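Local coordinates for EAL/GGDEF domain protein (Methylococcus capsulatus, PDB 3ICL) that is of unknown function but folds as a GGDEF domain, an alpha/beta module of the nucleotide cyclase clan common in bacterial signalling proteins, at residues 3-8 / 59-64; 32-37 / 100-105; 39-44 / 54-59; 46-51 / 113-118; 75-78 / 82-85. The protein carries 1 engineered substitution. All blocks are in the same frame, centred on the assembly; numbering follows the deposited sequence.

Interaction 1: 3-8 / 59-64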
# COMPACT_ATOMS: atom_id res chain seq x y z
N THR A 3 -13.75 -9.73 -1.36
CA THR A 3 -13.92 -10.81 -2.33
C THR A 3 -12.94 -10.75 -3.50
O THR A 3 -12.41 -11.78 -3.92
CB THR A 3 -15.35 -10.80 -2.91
OG1 THR A 3 -16.30 -10.77 -1.84
CG2 THR A 3 -15.59 -12.04 -3.75
N VAL A 4 -12.71 -9.56 -4.02
CA VAL A 4 -11.81 -9.38 -5.15
C VAL A 4 -10.36 -9.74 -4.85
O VAL A 4 -9.70 -10.39 -5.66
CB VAL A 4 -11.86 -7.92 -5.67
CG1 VAL A 4 -10.87 -7.73 -6.82
CG2 VAL A 4 -13.27 -7.58 -6.13
N THR A 5 -9.87 -9.36 -3.67
CA THR A 5 -8.48 -9.62 -3.31
C THR A 5 -8.26 -10.65 -2.21
O THR A 5 -7.18 -11.22 -2.09
CB THR A 5 -7.78 -8.33 -2.84
OG1 THR A 5 -8.41 -7.86 -1.65
CG2 THR A 5 -7.87 -7.26 -3.92
N GLY A 6 -9.28 -10.88 -1.39
CA GLY A 6 -9.14 -11.82 -0.30
C GLY A 6 -8.47 -11.15 0.89
O GLY A 6 -8.13 -11.80 1.87
N LEU A 7 -8.28 -9.83 0.79
CA LEU A 7 -7.66 -9.05 1.86
C LEU A 7 -8.67 -8.72 2.94
O LEU A 7 -9.87 -8.83 2.73
CB LEU A 7 -7.10 -7.73 1.30
CG LEU A 7 -5.91 -7.76 0.34
CD1 LEU A 7 -5.58 -6.34 -0.10
CD2 LEU A 7 -4.72 -8.42 1.01
N PRO A 8 -8.19 -8.30 4.13
CA PRO A 8 -9.07 -7.94 5.25
C PRO A 8 -9.96 -6.74 4.88
O PRO A 8 -9.59 -5.93 4.03
CB PRO A 8 -8.08 -7.59 6.35
CG PRO A 8 -6.92 -8.48 6.06
CD PRO A 8 -6.79 -8.35 4.56
N ALA A 59 -3.78 -10.33 -7.64
CA ALA A 59 -2.38 -10.71 -7.78
C ALA A 59 -1.49 -9.63 -7.18
O ALA A 59 -0.40 -9.91 -6.69
CB ALA A 59 -2.04 -10.93 -9.26
N THR A 60 -1.95 -8.38 -7.24
CA THR A 60 -1.18 -7.26 -6.70
C THR A 60 -1.22 -7.31 -5.17
O THR A 60 -0.21 -7.10 -4.50
CB THR A 60 -1.77 -5.91 -7.18
OG1 THR A 60 -1.66 -5.83 -8.61
CG2 THR A 60 -1.02 -4.74 -6.56
N ALA A 61 -2.39 -7.62 -4.63
CA ALA A 61 -2.59 -7.71 -3.19
C ALA A 61 -1.71 -8.80 -2.59
O ALA A 61 -1.18 -8.64 -1.49
CB ALA A 61 -4.05 -8.01 -2.89
N GLU A 62 -1.57 -9.91 -3.30
CA GLU A 62 -0.76 -11.02 -2.81
C GLU A 62 0.73 -10.69 -2.87
O GLU A 62 1.47 -11.03 -1.95
CB GLU A 62 -1.06 -12.29 -3.60
CG GLU A 62 -2.53 -12.69 -3.52
CD GLU A 62 -2.90 -13.81 -4.47
OE1 GLU A 62 -2.28 -13.90 -5.56
OE2 GLU A 62 -3.81 -14.59 -4.14
N ARG A 63 1.16 -10.03 -3.94
CA ARG A 63 2.57 -9.67 -4.05
C ARG A 63 2.93 -8.65 -2.98
O ARG A 63 4.06 -8.63 -2.50
CB ARG A 63 2.88 -9.10 -5.44
CG ARG A 63 2.81 -10.14 -6.55
CD ARG A 63 3.41 -9.62 -7.84
NE ARG A 63 3.19 -10.55 -8.94
CZ ARG A 63 3.56 -10.33 -10.19
NH1 ARG A 63 4.17 -9.20 -10.51
NH2 ARG A 63 3.30 -11.22 -11.13
N ILE A 64 1.97 -7.81 -2.62
CA ILE A 64 2.23 -6.82 -1.58
C ILE A 64 2.45 -7.55 -0.26
O ILE A 64 3.38 -7.24 0.48
CB ILE A 64 1.05 -5.84 -1.44
CG1 ILE A 64 0.97 -4.96 -2.69
CG2 ILE A 64 1.24 -4.98 -0.20
CD1 ILE A 64 -0.21 -3.98 -2.70

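Interaction 2: 32-37 / 100-105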
# COMPACT_ATOMS: atom_id res chain seq x y z
N VAL A 32 3.99 2.51 10.82
CA VAL A 32 4.19 3.19 9.55
C VAL A 32 3.08 2.77 8.61
O VAL A 32 2.70 1.60 8.55
CB VAL A 32 5.55 2.84 8.91
CG1 VAL A 32 5.69 3.56 7.57
CG2 VAL A 32 6.67 3.24 9.85
N LEU A 33 2.55 3.74 7.88
CA LEU A 33 1.47 3.51 6.95
C LEU A 33 1.90 3.82 5.52
O LEU A 33 2.46 4.88 5.25
CB LEU A 33 0.29 4.40 7.33
CG LEU A 33 -1.15 3.92 7.13
CD1 LEU A 33 -1.38 2.59 7.85
CD2 LEU A 33 -2.07 4.99 7.69
N LEU A 34 1.68 2.86 4.62
CA LEU A 34 2.00 3.06 3.21
C LEU A 34 0.66 3.07 2.49
O LEU A 34 -0.22 2.27 2.78
CB LEU A 34 2.87 1.91 2.68
CG LEU A 34 4.39 2.02 2.85
CD1 LEU A 34 4.74 2.24 4.31
CD2 LEU A 34 5.06 0.76 2.32
N PHE A 35 0.50 4.01 1.57
CA PHE A 35 -0.72 4.13 0.79
C PHE A 35 -0.26 3.93 -0.65
O PHE A 35 0.43 4.78 -1.21
CB PHE A 35 -1.34 5.53 0.97
CG PHE A 35 -2.84 5.54 1.03
CD1 PHE A 35 -3.61 5.01 -0.01
CD2 PHE A 35 -3.50 6.10 2.12
CE1 PHE A 35 -5.01 5.05 0.03
CE2 PHE A 35 -4.90 6.15 2.18
CZ PHE A 35 -5.66 5.63 1.13
N LEU A 36 -0.62 2.80 -1.23
CA LEU A 36 -0.19 2.46 -2.58
C LEU A 36 -1.27 2.67 -3.63
O LEU A 36 -2.44 2.36 -3.41
CB LEU A 36 0.29 1.01 -2.60
CG LEU A 36 0.87 0.41 -3.88
CD1 LEU A 36 1.78 -0.75 -3.50
CD2 LEU A 36 -0.24 -0.05 -4.81
N ASP A 37 -0.86 3.19 -4.78
CA ASP A 37 -1.77 3.46 -5.87
C ASP A 37 -1.31 2.72 -7.11
O ASP A 37 -0.13 2.78 -7.47
CB ASP A 37 -1.78 4.96 -6.17
CG ASP A 37 -2.84 5.37 -7.16
OD1 ASP A 37 -3.40 4.50 -7.86
OD2 ASP A 37 -3.12 6.59 -7.23
N GLN A 100 10.39 -0.35 -0.93
CA GLN A 100 11.29 -0.78 -2.00
C GLN A 100 11.04 -2.24 -2.39
O GLN A 100 11.11 -2.59 -3.57
CB GLN A 100 12.75 -0.58 -1.57
CG GLN A 100 13.17 0.88 -1.64
CD GLN A 100 14.47 1.16 -0.92
OE1 GLN A 100 15.25 0.25 -0.63
NE2 GLN A 100 14.72 2.43 -0.63
N LYS A 101 10.74 -3.07 -1.40
CA LYS A 101 10.48 -4.49 -1.66
C LYS A 101 9.15 -4.65 -2.41
O LYS A 101 8.98 -5.55 -3.24
CB LYS A 101 10.45 -5.26 -0.34
CG LYS A 101 10.38 -6.77 -0.51
CD LYS A 101 10.59 -7.49 0.82
CE LYS A 101 10.69 -8.99 0.62
NZ LYS A 101 11.00 -9.70 1.90
N ILE A 102 8.21 -3.83 -2.12
CA ILE A 102 6.93 -3.86 -2.82
C ILE A 102 7.17 -3.44 -4.26
O ILE A 102 6.69 -4.09 -5.20
CB ILE A 102 5.89 -2.90 -2.20
CG1 ILE A 102 5.50 -3.35 -0.78
CG2 ILE A 102 4.61 -2.90 -3.04
CD1 ILE A 102 4.71 -2.36 0.01
N LEU A 103 7.84 -2.33 -4.46
CA LEU A 103 8.10 -1.87 -5.82
C LEU A 103 8.85 -2.94 -6.62
O LEU A 103 8.62 -3.10 -7.81
CB LEU A 103 8.87 -0.54 -5.79
CG LEU A 103 8.10 0.69 -5.26
CD1 LEU A 103 9.03 1.88 -5.08
CD2 LEU A 103 6.99 1.05 -6.22
N ASP A 104 9.75 -3.68 -5.96
CA ASP A 104 10.49 -4.72 -6.66
C ASP A 104 9.56 -5.85 -7.08
O ASP A 104 9.68 -6.38 -8.18
CB ASP A 104 11.61 -5.30 -5.78
CG ASP A 104 12.74 -4.31 -5.56
OD1 ASP A 104 12.79 -3.30 -6.31
OD2 ASP A 104 13.57 -4.53 -4.65
N GLY A 105 8.62 -6.20 -6.21
CA GLY A 105 7.69 -7.27 -6.54
C GLY A 105 6.67 -6.85 -7.59
O GLY A 105 6.34 -7.64 -8.48

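Interaction 3: 39-44 / 54-59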
# COMPACT_ATOMS: atom_id res chain seq x y z
N ASP A 39 -1.25 3.22 -10.33
CA ASP A 39 -1.43 4.36 -11.22
C ASP A 39 -2.13 4.13 -12.55
O ASP A 39 -2.98 4.93 -12.94
CB ASP A 39 -0.08 5.03 -11.50
CG ASP A 39 0.60 5.53 -10.23
OD1 ASP A 39 -0.11 5.78 -9.22
OD2 ASP A 39 1.84 5.69 -10.24
N ASN A 40 -1.79 3.05 -13.26
CA ASN A 40 -2.40 2.81 -14.56
C ASN A 40 -3.51 1.76 -14.57
O ASN A 40 -3.86 1.22 -15.62
CB ASN A 40 -1.30 2.44 -15.58
CG ASN A 40 -0.60 1.13 -15.24
OD1 ASN A 40 -0.63 0.68 -14.10
ND2 ASN A 40 0.03 0.54 -16.24
N PHE A 41 -4.08 1.49 -13.41
CA PHE A 41 -5.14 0.49 -13.33
C PHE A 41 -6.37 0.79 -14.17
O PHE A 41 -6.88 -0.10 -14.85
CB PHE A 41 -5.58 0.27 -11.88
CG PHE A 41 -6.60 -0.81 -11.74
CD1 PHE A 41 -6.22 -2.15 -11.81
CD2 PHE A 41 -7.94 -0.50 -11.59
CE1 PHE A 41 -7.17 -3.17 -11.72
CE2 PHE A 41 -8.91 -1.52 -11.50
CZ PHE A 41 -8.51 -2.85 -11.57
N LYS A 42 -6.87 2.02 -14.11
CA LYS A 42 -8.07 2.37 -14.86
C LYS A 42 -7.96 2.06 -16.35
O LYS A 42 -8.87 1.48 -16.94
CB LYS A 42 -8.40 3.86 -14.68
CG LYS A 42 -9.52 4.33 -15.59
CD LYS A 42 -9.77 5.82 -15.47
CE LYS A 42 -10.60 6.32 -16.64
NZ LYS A 42 -11.88 5.57 -16.77
N SER A 43 -6.86 2.46 -16.97
CA SER A 43 -6.67 2.21 -18.39
C SER A 43 -6.66 0.70 -18.63
O SER A 43 -7.22 0.22 -19.62
CB SER A 43 -5.36 2.84 -18.87
OG SER A 43 -4.27 2.36 -18.12
N ILE A 44 -6.02 -0.04 -17.73
CA ILE A 44 -5.96 -1.50 -17.85
C ILE A 44 -7.36 -2.08 -17.71
O ILE A 44 -7.84 -2.81 -18.57
CB ILE A 44 -5.09 -2.14 -16.74
CG1 ILE A 44 -3.67 -1.56 -16.78
CG2 ILE A 44 -5.08 -3.66 -16.89
CD1 ILE A 44 -2.95 -1.81 -18.06
N ASP A 54 -10.00 -7.51 -11.98
CA ASP A 54 -10.11 -8.10 -10.64
C ASP A 54 -8.96 -9.06 -10.39
O ASP A 54 -8.40 -9.09 -9.29
CB ASP A 54 -11.44 -8.83 -10.47
CG ASP A 54 -12.62 -7.88 -10.51
OD1 ASP A 54 -12.42 -6.67 -10.27
OD2 ASP A 54 -13.75 -8.35 -10.74
N ARG A 55 -8.61 -9.84 -11.41
CA ARG A 55 -7.51 -10.79 -11.28
C ARG A 55 -6.22 -10.04 -10.96
O ARG A 55 -5.44 -10.47 -10.11
CB ARG A 55 -7.34 -11.60 -12.57
CG ARG A 55 -8.49 -12.55 -12.87
CD ARG A 55 -8.16 -13.41 -14.07
NE ARG A 55 -6.99 -14.25 -13.82
CZ ARG A 55 -6.38 -14.98 -14.75
NH1 ARG A 55 -6.84 -15.00 -15.99
NH2 ARG A 55 -5.32 -15.71 -14.43
N LEU A 56 -6.01 -8.92 -11.64
CA LEU A 56 -4.81 -8.11 -11.43
C LEU A 56 -4.76 -7.58 -9.99
O LEU A 56 -3.72 -7.64 -9.34
CB LEU A 56 -4.79 -6.94 -12.42
CG LEU A 56 -3.66 -5.91 -12.30
CD1 LEU A 56 -2.29 -6.59 -12.31
CD2 LEU A 56 -3.77 -4.92 -13.44
N LEU A 57 -5.89 -7.07 -9.51
CA LEU A 57 -5.97 -6.54 -8.16
C LEU A 57 -5.64 -7.60 -7.11
O LEU A 57 -4.99 -7.31 -6.11
CB LEU A 57 -7.37 -5.98 -7.89
CG LEU A 57 -7.75 -4.68 -8.61
CD1 LEU A 57 -9.20 -4.34 -8.31
CD2 LEU A 57 -6.82 -3.55 -8.17
N ARG A 58 -6.10 -8.82 -7.35
CA ARG A 58 -5.85 -9.92 -6.41
C ARG A 58 -4.38 -10.35 -6.45
O ARG A 58 -3.80 -10.70 -5.42
CB ARG A 58 -6.74 -11.11 -6.75
CG ARG A 58 -6.80 -12.16 -5.64
CD ARG A 58 -7.67 -13.35 -6.04
NE ARG A 58 -7.90 -14.25 -4.92
CZ ARG A 58 -8.72 -14.01 -3.91
NH1 ARG A 58 -9.42 -12.88 -3.87
NH2 ARG A 58 -8.86 -14.90 -2.94
N ALA A 59 -3.78 -10.33 -7.64
CA ALA A 59 -2.38 -10.71 -7.78
C ALA A 59 -1.49 -9.63 -7.18
O ALA A 59 -0.40 -9.91 -6.69
CB ALA A 59 -2.04 -10.93 -9.26

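Interaction 4: 46-51 / 113-118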
# COMPACT_ATOMS: atom_id res chain seq x y z
N ASP A 46 -10.17 -0.68 -18.05
CA ASP A 46 -11.04 -0.27 -19.15
C ASP A 46 -10.76 -1.09 -20.40
O ASP A 46 -11.67 -1.63 -21.02
CB ASP A 46 -10.85 1.21 -19.49
CG ASP A 46 -11.34 2.13 -18.39
OD1 ASP A 46 -12.40 1.83 -17.79
OD2 ASP A 46 -10.69 3.16 -18.14
N SER A 47 -9.49 -1.16 -20.78
CA SER A 47 -9.06 -1.89 -21.96
C SER A 47 -9.33 -3.40 -21.90
O SER A 47 -9.91 -3.97 -22.83
CB SER A 47 -7.56 -1.68 -22.21
OG SER A 47 -7.28 -0.33 -22.51
N LEU A 48 -8.91 -4.03 -20.81
CA LEU A 48 -9.05 -5.47 -20.65
C LEU A 48 -10.34 -6.01 -20.04
O LEU A 48 -10.62 -7.20 -20.13
CB LEU A 48 -7.85 -6.01 -19.86
CG LEU A 48 -6.47 -5.55 -20.35
CD1 LEU A 48 -5.39 -6.27 -19.55
CD2 LEU A 48 -6.31 -5.84 -21.83
N GLY A 49 -11.13 -5.14 -19.41
CA GLY A 49 -12.36 -5.61 -18.80
C GLY A 49 -12.15 -5.91 -17.33
O GLY A 49 -11.02 -6.14 -16.89
N HIS A 50 -13.24 -5.92 -16.58
CA HIS A 50 -13.19 -6.14 -15.14
C HIS A 50 -12.77 -7.55 -14.70
O HIS A 50 -12.32 -7.74 -13.57
CB HIS A 50 -14.54 -5.78 -14.50
CG HIS A 50 -14.96 -4.36 -14.75
ND1 HIS A 50 -16.00 -3.77 -14.08
CD2 HIS A 50 -14.49 -3.43 -15.62
CE1 HIS A 50 -16.16 -2.53 -14.51
NE2 HIS A 50 -15.25 -2.30 -15.45
N LEU A 51 -12.93 -8.54 -15.58
CA LEU A 51 -12.51 -9.89 -15.23
C LEU A 51 -11.00 -9.88 -15.01
O LEU A 51 -10.50 -10.36 -13.99
CB LEU A 51 -12.87 -10.88 -16.34
CG LEU A 51 -14.36 -11.22 -16.46
CD1 LEU A 51 -14.59 -12.09 -17.69
CD2 LEU A 51 -14.81 -11.93 -15.20
N GLY A 113 -2.86 -14.95 -19.65
CA GLY A 113 -2.92 -15.56 -20.96
C GLY A 113 -1.65 -15.16 -21.68
O GLY A 113 -0.56 -15.31 -21.14
N ALA A 114 -1.78 -14.63 -22.89
CA ALA A 114 -0.62 -14.19 -23.66
C ALA A 114 -0.46 -12.68 -23.51
O ALA A 114 0.32 -12.05 -24.23
CB ALA A 114 -0.80 -14.55 -25.14
N GLN A 115 -1.21 -12.09 -22.58
CA GLN A 115 -1.15 -10.65 -22.36
C GLN A 115 -0.27 -10.27 -21.18
O GLN A 115 -0.58 -10.58 -20.03
CB GLN A 115 -2.57 -10.10 -22.17
CG GLN A 115 -2.66 -8.58 -22.19
CD GLN A 115 -1.93 -7.97 -23.37
OE1 GLN A 115 -0.71 -7.80 -23.34
NE2 GLN A 115 -2.67 -7.65 -24.42
N GLN A 116 0.83 -9.59 -21.49
CA GLN A 116 1.77 -9.12 -20.48
C GLN A 116 1.25 -7.81 -19.91
O GLN A 116 0.88 -6.91 -20.67
CB GLN A 116 3.15 -8.87 -21.11
CG GLN A 116 3.80 -10.10 -21.73
CD GLN A 116 4.49 -10.97 -20.70
OE1 GLN A 116 5.47 -10.55 -20.08
NE2 GLN A 116 3.98 -12.18 -20.52
N ILE A 117 1.20 -7.70 -18.59
CA ILE A 117 0.75 -6.46 -17.97
C ILE A 117 1.79 -5.92 -17.00
O ILE A 117 2.28 -6.65 -16.13
CB ILE A 117 -0.59 -6.64 -17.20
CG1 ILE A 117 -1.70 -7.09 -18.15
CG2 ILE A 117 -0.98 -5.32 -16.55
CD1 ILE A 117 -1.97 -6.12 -19.28
N VAL A 118 2.13 -4.65 -17.17
CA VAL A 118 3.09 -3.99 -16.30
C VAL A 118 2.36 -2.81 -15.66
O VAL A 118 1.90 -1.91 -16.36
CB VAL A 118 4.32 -3.49 -17.09
CG1 VAL A 118 3.87 -2.64 -18.27
CG2 VAL A 118 5.24 -2.70 -16.18

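Interaction 5: 75-78 / 82-85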
# COMPACT_ATOMS: atom_id res chain seq x y z
N ALA A 75 -4.97 -3.80 2.99
CA ALA A 75 -6.39 -3.73 2.65
C ALA A 75 -6.60 -2.80 1.46
O ALA A 75 -5.92 -1.78 1.33
CB ALA A 75 -7.19 -3.25 3.85
N ARG A 76 -7.56 -3.14 0.61
CA ARG A 76 -7.85 -2.35 -0.59
C ARG A 76 -8.78 -1.18 -0.28
O ARG A 76 -9.59 -1.23 0.65
CB ARG A 76 -8.50 -3.26 -1.65
CG ARG A 76 -8.68 -2.63 -3.02
CD ARG A 76 -8.98 -3.70 -4.07
NE ARG A 76 -10.27 -4.36 -3.84
CZ ARG A 76 -11.39 -4.07 -4.50
NH1 ARG A 76 -11.38 -3.12 -5.43
NH2 ARG A 76 -12.51 -4.72 -4.22
N ILE A 77 -8.66 -0.11 -1.06
CA ILE A 77 -9.53 1.05 -0.88
C ILE A 77 -9.60 1.87 -2.16
O ILE A 77 -8.67 1.88 -2.97
CB ILE A 77 -9.06 1.94 0.30
CG1 ILE A 77 -10.15 2.97 0.64
CG2 ILE A 77 -7.75 2.66 -0.05
CD1 ILE A 77 -9.84 3.80 1.86
N GLY A 78 -10.73 2.54 -2.36
CA GLY A 78 -10.90 3.37 -3.54
C GLY A 78 -10.72 2.58 -4.82
O GLY A 78 -10.24 3.11 -5.83
N PHE A 82 -4.24 0.64 -2.05
CA PHE A 82 -4.06 -0.29 -0.95
C PHE A 82 -3.45 0.44 0.25
O PHE A 82 -2.52 1.23 0.09
CB PHE A 82 -3.12 -1.43 -1.36
CG PHE A 82 -3.67 -2.33 -2.44
CD1 PHE A 82 -4.46 -3.42 -2.11
CD2 PHE A 82 -3.41 -2.07 -3.78
CE1 PHE A 82 -4.98 -4.25 -3.10
CE2 PHE A 82 -3.92 -2.90 -4.78
CZ PHE A 82 -4.71 -3.99 -4.43
N THR A 83 -4.00 0.19 1.44
CA THR A 83 -3.45 0.80 2.65
C THR A 83 -2.65 -0.30 3.31
O THR A 83 -3.16 -1.39 3.59
CB THR A 83 -4.53 1.29 3.61
OG1 THR A 83 -5.49 0.25 3.83
CG2 THR A 83 -5.22 2.54 3.05
N ILE A 84 -1.38 -0.01 3.56
CA ILE A 84 -0.47 -0.98 4.14
C ILE A 84 -0.00 -0.54 5.53
O ILE A 84 0.61 0.51 5.69
CB ILE A 84 0.74 -1.15 3.20
CG1 ILE A 84 0.23 -1.68 1.86
CG2 ILE A 84 1.79 -2.05 3.82
CD1 ILE A 84 1.10 -1.33 0.67
N LEU A 85 -0.30 -1.37 6.52
CA LEU A 85 0.09 -1.09 7.90
C LEU A 85 1.32 -1.88 8.31
O LEU A 85 1.32 -3.11 8.25
CB LEU A 85 -1.07 -1.44 8.85
CG LEU A 85 -0.77 -1.63 10.34
CD1 LEU A 85 -0.13 -0.38 10.93
CD2 LEU A 85 -2.07 -1.96 11.06

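Interaction 1: 3-8 / 59-64
The contact between Thr-5, Leu-7 and Ala-61 is apolar and small, with 131 Å² buried in all, and it converges on one methyl group. Ala-61 CB points toward the loop and is met by two side chains. Leu-7 supplies the fork of its branch: CD1 lies 3.6 Å from Ala-61 CB, and CD2 is a little farther off, so the methyl rests against both prongs rather than against a single tip. From Thr-5 it is the root of the side chain that touches, Thr-5 CB standing 3.7 Å from Ala-61 CB, with CG2 just behind.

Across this contact there is no polar bond; the hydrogen bond lies within the loop. The first torsion of Thr-5 (chi1 64°) places OG1 between the backbone N and the carbonyl carbon, where it accepts from Leu-7 N at 3.1 Å with an N-H...O angle of 155°. This is an ST turn; it spans Gly-6 and ties the two residues that hold Ala-61. Asp-2 OD2 is a second hydrogen-bond partner of Thr-5 OG1.

Beyond the two segments, Phe-82 of strand 81-86 touches both Leu-7 and Ala-61, and Val-4 O bonds to Arg-58 NH1 of the same helix. The arrangement is that of an N-terminal loop, leading into helix 10-23, laid over helix 50-67 in the GGDEF alpha/beta fold.

Interaction 2: 32-37 / 100-105
No ring, amide or other flat group takes part where Leu-34 and Leu-36 meet Ile-102; there are no faces or edges to assign, and the fit depends on branched aliphatic carbons alone. The one aromatic of the strand segment, Phe-35, projects to the other side of the sheet, where it touches Asp-143 and Met-146 of helix 135-152.

Ile-102 reaches from its helix toward the strand and divides its two arms between two leucines. Its first torsion (chi1 -66°) sets CG1 beside the backbone N and CG2 anti to it, and the arms therefore splay along the strand direction. The longer arm ends in CD1, 3.9 Å from Leu-34 CD2; these two side chains run past one another in opposite senses. The shorter arm is the closer one: Ile-102 CG2 is 3.6 Å from Leu-36 CD1, and here the side chains approach at a slant. Leu-36 extends outward from the sheet because its CG is anti to the backbone N (chi1 -176°), which carries CD1 up to the helix.

The backbones remain well apart, Leu-36 CA and Ile-102 CA being the nearest such pair at 9.5 Å, so side chains span the whole gap. Ile-84 of the adjoining strand touches both Leu-34 and Ile-102, and Ile-64 of helix 50-67 packs on Leu-36. This alternation, with Leu-34 and Leu-36 under one helical layer and Leu-33 and Phe-35 under another, is characteristic of a central strand in the three-layer alpha/beta core of GGDEF domains.

Interaction 3: 39-44 / 54-59
Phe-41 is the main bump, and the side chains of Leu-56 and Leu-57 form the hollow that receives it. Its CG is anti to the backbone N (chi1 -176°), which swings the ring out from the first turn of helix 41-48 toward helix 50-67. Leu-57 covers one face and crosses the ring side chain at about a right angle. Its CD2 lies 4.0 Å from the Phe-41 ring centroid and 25° off the normal, a CH-pi contact displaced toward the rim. The closest approach is Leu-57 CG to Phe-41 CE1, 3.5 Å, and the whole fork of the leucine lies over that one face, on the CE1-CZ side.

Leu-56 closes the hollow differently. Its CD2 comes at the ring edge, near the plane, 4.0 Å from Phe-41 CD1. The same methyl is itself a bump: it fits between Phe-41 and Ile-44, three residues on, whose CG2 is 3.9 Å from Leu-56 CD2.

Phe-110 and Phe-112 of strand 110-112 lie against Leu-56, while Asn-40, just before the helix, bonds through its side chain to the backbone of Val-118 and Ser-120. The whole is a helical hairpin in which helix 41-48 folds back on helix 50-67, the paired helices that follow the first strand of the GGDEF fold.

Interaction 4: 46-51 / 113-118
Leu-48 CD1 abuts Ile-117 CD1, the two side chains reaching toward each other tip to tip. At 3.4 Å the Leu-48 CD1 to Ile-117 CD1 separation is tighter than a usual van der Waals contact. Ile-117 CG1 is 4.0 Å from Leu-48 CD1, so the leucine methyl sits beside the CG1-CD1 bond of the isoleucine and meets the end of that arm from the side. A looser touch comes from Gln-115, two residues earlier on the same side of the strand, whose CG is 4.4 Å from Leu-48 CD1.

The contact is modest, burying 96 Å² in all, and rests on this one leucine branch; the nearest CA atoms, Leu-48 and Gln-115, are 9.6 Å apart. Ile-117 is buried, whereas Leu-48 and Gln-115 lie near the surface and also touch crystal neighbours.

Leu-48 is the last residue of helix 41-48 before Gly-49, whose phi of 95° breaks the helix and starts the turn into helix 50-67. Ile-117 belongs to the two-stranded antiparallel sheet of 110-112 and 115-117, where it pairs with Phe-110 through the backbone and packs on Phe-110 and Phe-112. The contact thus brings the helical junction against this small hairpin, at the far end of the domain from its main sheet.

Interaction 5: 75-78 / 82-85
Arg-76 crosses the Phe-82 ring at a slant, near CE1, and its carbons can be followed outward. Arg-76 CB is 3.9 Å from Phe-82 CE1. Arg-76 CG follows at 4.0 Å from Phe-82 CE1. Arg-76 CD is 4.2 Å from Phe-82 CE1. At chi3, 66°, the chain bends and its end leads away from the ring, with the guanidinium plane turned 57° from the ring plane, so no parallel stack forms. NE then makes a salt bridge with Asp-2 OD2 and NH1 bonds to Gly-79 O in the turn, which would restrain the group's rotation.

Arg-76 and Phe-82 are a non-hydrogen-bonded antiparallel pair. Their neighbours, Ala-75 and Thr-83, are the hydrogen-bonded pair: Thr-83 N donates to Ala-75 O at 2.8 Å and Ala-75 N to Thr-83 O at 3.1 Å. Ile-77 CG2 also meets Thr-83 CG2 at 4.0 Å, and Thr-83 OG1 is bonded to Arg-10 NH1.

The two strands form a beta hairpin; the signature that names GGDEF domains falls at 78-82, over the turn and the start of the second strand, and reads GGDKF here. Strand 73-77 is at the margin of the five-stranded sheet, and 81-86 lies between it and 32-38, pairing with Leu-34 and Leu-36. Helix 50-67 packs on the Arg-76 and Phe-82 face through Leu-57, Ala-61 and Ile-64, while helix 10-23 lies over Ala-75 and Thr-83 through Arg-10 and Phe-13.

How the interactions relate
Helix 50-67 is the common thread: it supplies one segment to interactions 1 and 3 and begins within interaction 4. Interaction 5 lies in the five-stranded sheet, and interaction 2 packs helix 96-106 on it, their centres about 11 Å apart. Interaction 1 touches interaction 5 through Leu-7 and Phe-82, centres about 10 Å apart. Interaction 4 is far out, its centre about 22 Å from those of interactions 2 and 5; interaction 3, about 8 Å from it between centres, joins it to the sheet. Along the chain, interactions 1 and 3 close before interaction 5 opens, whereas the segments of interactions 2 and 4 alternate, each spanning over 60 residues, knitting distant sequence into one compact GGDEF domain.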